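Local coordinates for putative fimbrial associated sortase-like protein (Corynebacterium diphtheriae, PDB 6BWE), which catalyses pilus polymerization as a class C sortase, a cysteine transpeptidase that cross-links pilin subunits, seen here as the soluble part of a lid mutant, at the interface of chains A and B. Sequence-based numbering; all coordinates share one arbitrary frame. Chains: chain A/B, Putative fimbrial associated sortase-like protein.

Contact 1: the interface of chains A and B. Residues chain A 54-55, 58, 60, 109; chain B 36-37, 39-40.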
# COMPACT_ATOMS: atom_id res chain seq x y z
N ALA A 54 -5.13 -10.51 2.24
CA ALA A 54 -5.72 -9.50 3.13
C ALA A 54 -6.93 -10.06 3.81
O ALA A 54 -7.81 -10.60 3.14
CB ALA A 54 -6.11 -8.24 2.36
N SER A 55 -7.00 -9.95 5.13
CA SER A 55 -8.19 -10.36 5.83
C SER A 55 -9.24 -9.37 5.35
O SER A 55 -8.98 -8.16 5.29
CB SER A 55 -8.02 -10.31 7.33
OG SER A 55 -9.27 -10.34 7.97
N SER A 58 -10.41 -6.81 8.15
CA SER A 58 -9.63 -5.64 8.59
C SER A 58 -10.38 -4.34 8.34
O SER A 58 -11.19 -4.23 7.39
CB SER A 58 -8.26 -5.66 7.89
OG SER A 58 -8.35 -5.27 6.53
N PRO A 60 -9.30 -1.49 7.04
CA PRO A 60 -9.11 -0.92 5.69
C PRO A 60 -9.83 -1.68 4.60
O PRO A 60 -10.32 -1.03 3.67
CB PRO A 60 -7.59 -1.01 5.49
CG PRO A 60 -7.05 -0.87 6.89
CD PRO A 60 -8.00 -1.68 7.73
N TYR A 109 -6.98 -4.82 -4.82
CA TYR A 109 -6.87 -4.19 -3.54
C TYR A 109 -5.39 -3.80 -3.28
O TYR A 109 -4.47 -4.60 -3.52
CB TYR A 109 -7.37 -5.14 -2.42
CG TYR A 109 -7.18 -4.48 -1.07
CD1 TYR A 109 -7.95 -3.39 -0.69
CD2 TYR A 109 -6.17 -4.92 -0.22
CE1 TYR A 109 -7.73 -2.75 0.55
CE2 TYR A 109 -5.94 -4.30 0.99
CZ TYR A 109 -6.69 -3.22 1.36
OH TYR A 109 -6.39 -2.65 2.57
N GLN B 36 -4.08 -8.11 12.48
CA GLN B 36 -5.15 -8.07 11.52
C GLN B 36 -5.06 -6.81 10.65
O GLN B 36 -5.22 -6.92 9.45
CB GLN B 36 -6.54 -8.18 12.20
CG GLN B 36 -7.67 -8.21 11.15
CD GLN B 36 -9.06 -8.20 11.78
OE1 GLN B 36 -9.89 -9.04 11.47
NE2 GLN B 36 -9.30 -7.23 12.65
N TYR B 37 -4.77 -5.65 11.25
CA TYR B 37 -4.54 -4.43 10.49
C TYR B 37 -3.43 -4.70 9.45
O TYR B 37 -3.57 -4.35 8.28
CB TYR B 37 -4.20 -3.21 11.39
CG TYR B 37 -3.68 -2.06 10.57
CD1 TYR B 37 -4.55 -1.12 10.03
CD2 TYR B 37 -2.30 -1.94 10.28
CE1 TYR B 37 -4.10 -0.12 9.19
CE2 TYR B 37 -1.82 -0.92 9.45
CZ TYR B 37 -2.72 -0.01 8.92
OH TYR B 37 -2.27 0.98 8.11
N THR B 39 -2.53 -7.30 7.82
CA THR B 39 -2.92 -8.10 6.65
C THR B 39 -3.49 -7.21 5.53
O THR B 39 -3.50 -7.61 4.37
CB THR B 39 -4.00 -9.17 6.96
OG1 THR B 39 -5.26 -8.54 7.31
CG2 THR B 39 -3.55 -10.10 8.07
N SER B 40 -3.94 -6.00 5.89
CA SER B 40 -4.44 -5.03 4.92
C SER B 40 -3.35 -4.23 4.21
O SER B 40 -3.65 -3.52 3.27
CB SER B 40 -5.39 -4.06 5.63
OG SER B 40 -4.69 -2.99 6.24
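A:Ser55 and A:Tyr109 take hold of the end of helix 24-39 of chain B, on one side of a two-fold interface between two copies of the sortase. The structure alone does not show whether this dimer forms in the cell. The backbone N of A:Ser55 donates a hydrogen bond to the threonine hydroxyl B:Thr39 OG1 at 3.1 Å, with 155° at the hydrogen. The phenol A:Tyr109 OH donates to the backbone O of B:Ser40 at 3.0 Å. It comes in the carbonyl plane and on a lone pair, with a C=O...O angle of 125°. Around these bonds A:Ser58 and A:Pro60 pack on the helix end. A:Ser58 CB lies 3.6 Å from B:Gln36 O and also packs against the CB of B:Ser40. The A:Pro60 ring puts its CB and CG against B:Ser40. A:Pro60 CG also reaches CE1 at the rim of the B:Tyr37 ring, at 3.8 Å.

The second shell fixes the hydroxyls. B:Thr39 OG1 sits between its own backbone N and carbonyl carbon (chi1 67°), which points it back along the helix. There it donates to the O of B:Gln36 at 2.7 Å, so one hydroxyl gives a bond within chain B and takes one from chain A. In chain A, A:Ser58 OG donates to the backbone O of A:Ser55 and ties together the segment that presents the A:Ser55 N-H. B:Ser40 OG turns away from A:Tyr109 and donates to the backbone O of B:Tyr37 at 2.7 Å, in the carbonyl plane.

Contact 2: the interface of chains A and B. Residues chain A 36-37, 40, 60, 63; chain B 58-60, 109.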
# COMPACT_ATOMS: atom_id res chain seq x y z
N GLN A 36 -10.87 10.42 -1.42
CA GLN A 36 -10.33 10.40 -0.05
C GLN A 36 -9.71 9.02 0.31
O GLN A 36 -8.57 8.94 0.85
CB GLN A 36 -11.42 10.76 0.96
CG GLN A 36 -10.94 10.68 2.41
CD GLN A 36 -11.94 11.15 3.43
OE1 GLN A 36 -11.73 12.14 4.15
NE2 GLN A 36 -13.01 10.41 3.56
N TYR A 37 -10.43 7.95 -0.00
CA TYR A 37 -9.92 6.59 0.18
C TYR A 37 -8.55 6.45 -0.53
O TYR A 37 -7.57 6.00 0.07
CB TYR A 37 -10.91 5.51 -0.30
CG TYR A 37 -10.30 4.14 -0.32
CD1 TYR A 37 -10.31 3.33 0.79
CD2 TYR A 37 -9.59 3.70 -1.45
CE1 TYR A 37 -9.67 2.10 0.79
CE2 TYR A 37 -8.95 2.48 -1.46
CZ TYR A 37 -8.99 1.68 -0.36
OH TYR A 37 -8.34 0.45 -0.40
N SER A 40 -5.16 7.25 0.98
CA SER A 40 -4.64 6.24 1.93
C SER A 40 -3.85 5.11 1.26
O SER A 40 -3.22 4.31 1.95
CB SER A 40 -5.81 5.64 2.74
OG SER A 40 -6.52 4.64 1.98
N PRO A 60 -9.30 -1.49 7.04
CA PRO A 60 -9.11 -0.92 5.69
C PRO A 60 -9.83 -1.68 4.60
O PRO A 60 -10.32 -1.03 3.67
CB PRO A 60 -7.59 -1.01 5.49
CG PRO A 60 -7.05 -0.87 6.89
CD PRO A 60 -8.00 -1.68 7.73
N ASP A 63 -13.48 -0.75 4.77
CA ASP A 63 -13.68 0.57 4.19
C ASP A 63 -13.62 0.57 2.67
O ASP A 63 -14.47 1.19 2.02
CB ASP A 63 -12.67 1.57 4.74
CG ASP A 63 -13.04 2.98 4.41
OD1 ASP A 63 -13.98 3.53 5.05
OD2 ASP A 63 -12.43 3.54 3.48
N SER B 58 -9.39 9.65 6.10
CA SER B 58 -9.76 8.44 5.33
C SER B 58 -10.03 7.29 6.31
O SER B 58 -9.46 7.25 7.45
CB SER B 58 -8.68 8.05 4.33
OG SER B 58 -7.58 7.48 5.02
N GLY B 59 -10.91 6.38 5.92
CA GLY B 59 -11.15 5.19 6.72
C GLY B 59 -9.89 4.42 7.11
O GLY B 59 -9.68 4.14 8.31
N PRO B 60 -9.05 4.08 6.13
CA PRO B 60 -7.86 3.29 6.52
C PRO B 60 -6.90 4.02 7.45
O PRO B 60 -6.32 3.38 8.33
CB PRO B 60 -7.20 2.98 5.19
CG PRO B 60 -8.35 2.96 4.21
CD PRO B 60 -9.23 4.09 4.66
N TYR B 109 3.52 5.18 7.56
CA TYR B 109 2.19 4.71 7.10
C TYR B 109 2.32 4.02 5.73
O TYR B 109 2.98 4.55 4.82
CB TYR B 109 1.17 5.86 7.04
CG TYR B 109 -0.16 5.37 6.50
CD1 TYR B 109 -1.00 4.58 7.28
CD2 TYR B 109 -0.52 5.64 5.20
CE1 TYR B 109 -2.19 4.06 6.77
CE2 TYR B 109 -1.71 5.16 4.67
CZ TYR B 109 -2.54 4.37 5.45
OH TYR B 109 -3.71 3.91 4.87
O HOH W 1 -11.81 6.22 3.22
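A:Ser40 has its OG turned between its backbone N and carbonyl carbon (chi1 79°), which leaves its CB facing B:Ser58 OG and B:Tyr109 OH. In A:Asp63, CG stands anti to the backbone N (chi1 -167°) and the carboxylate extends to the start of helix 59-66 of chain B. Both are part of a class C, pilin-polymerizing sortase, here paired with a second copy.

B:Tyr109 OH donates a hydrogen bond to A:Ser40 O at 3.0 Å. The phenol oxygen lies slightly off the carbonyl plane, tilted by 15°. The same hydroxyl also borders the CB of A:Ser40. A:Ser40 OG is held within its own chain, donating to the backbone O of A:Tyr37 at 2.6 Å. This serine oxygen also sits over one face of the A:Tyr37 ring, offset toward the rim.

B:Pro60 is wedged among several groups of chain A. Its CG meets A:Tyr37 CE1 at 3.8 Å, and the two side chains cross at about a right angle. Its CB packs on the CB of A:Ser40. On a further side, B:Pro60 CB meets A:Pro60 CB at 4.0 Å, so the two copies of this proline touch each other. B:Pro60 CD lies 3.5 Å from the carboxylate oxygen A:Asp63 OD2.

The carboxylate of A:Asp63 also packs against B:Gly59, with CG 3.7 Å from the glycine CA. A water links the same two residues. It lies 2.8 Å from A:Asp63 OD2 and bonds to the backbone N of B:Gly59. If ionised, the carboxylate may be favoured by the helix start. The extended side chain of A:Gln36 lies alongside the backbone of B:Ser58, with CG 3.9 Å from the serine CA.

The C-alpha centres of contact 1 and contact 2 are about 11 Å apart, and both contain A:Pro60. They are largely twins under the two-fold: in each, the end of helix 24-39 of one chain meets residue 58, the start of helix 59-66 and Tyr109 of the other. The A:Ser55 bond of contact 1 and the carboxylate and water link of contact 2 should each have a twin by symmetry. Each chain thus both gives and receives the same grip, which suits a closed pair. Their centres lie about 22 Å and 27 Å from A:His127, so neither contact touches this catalytic residue.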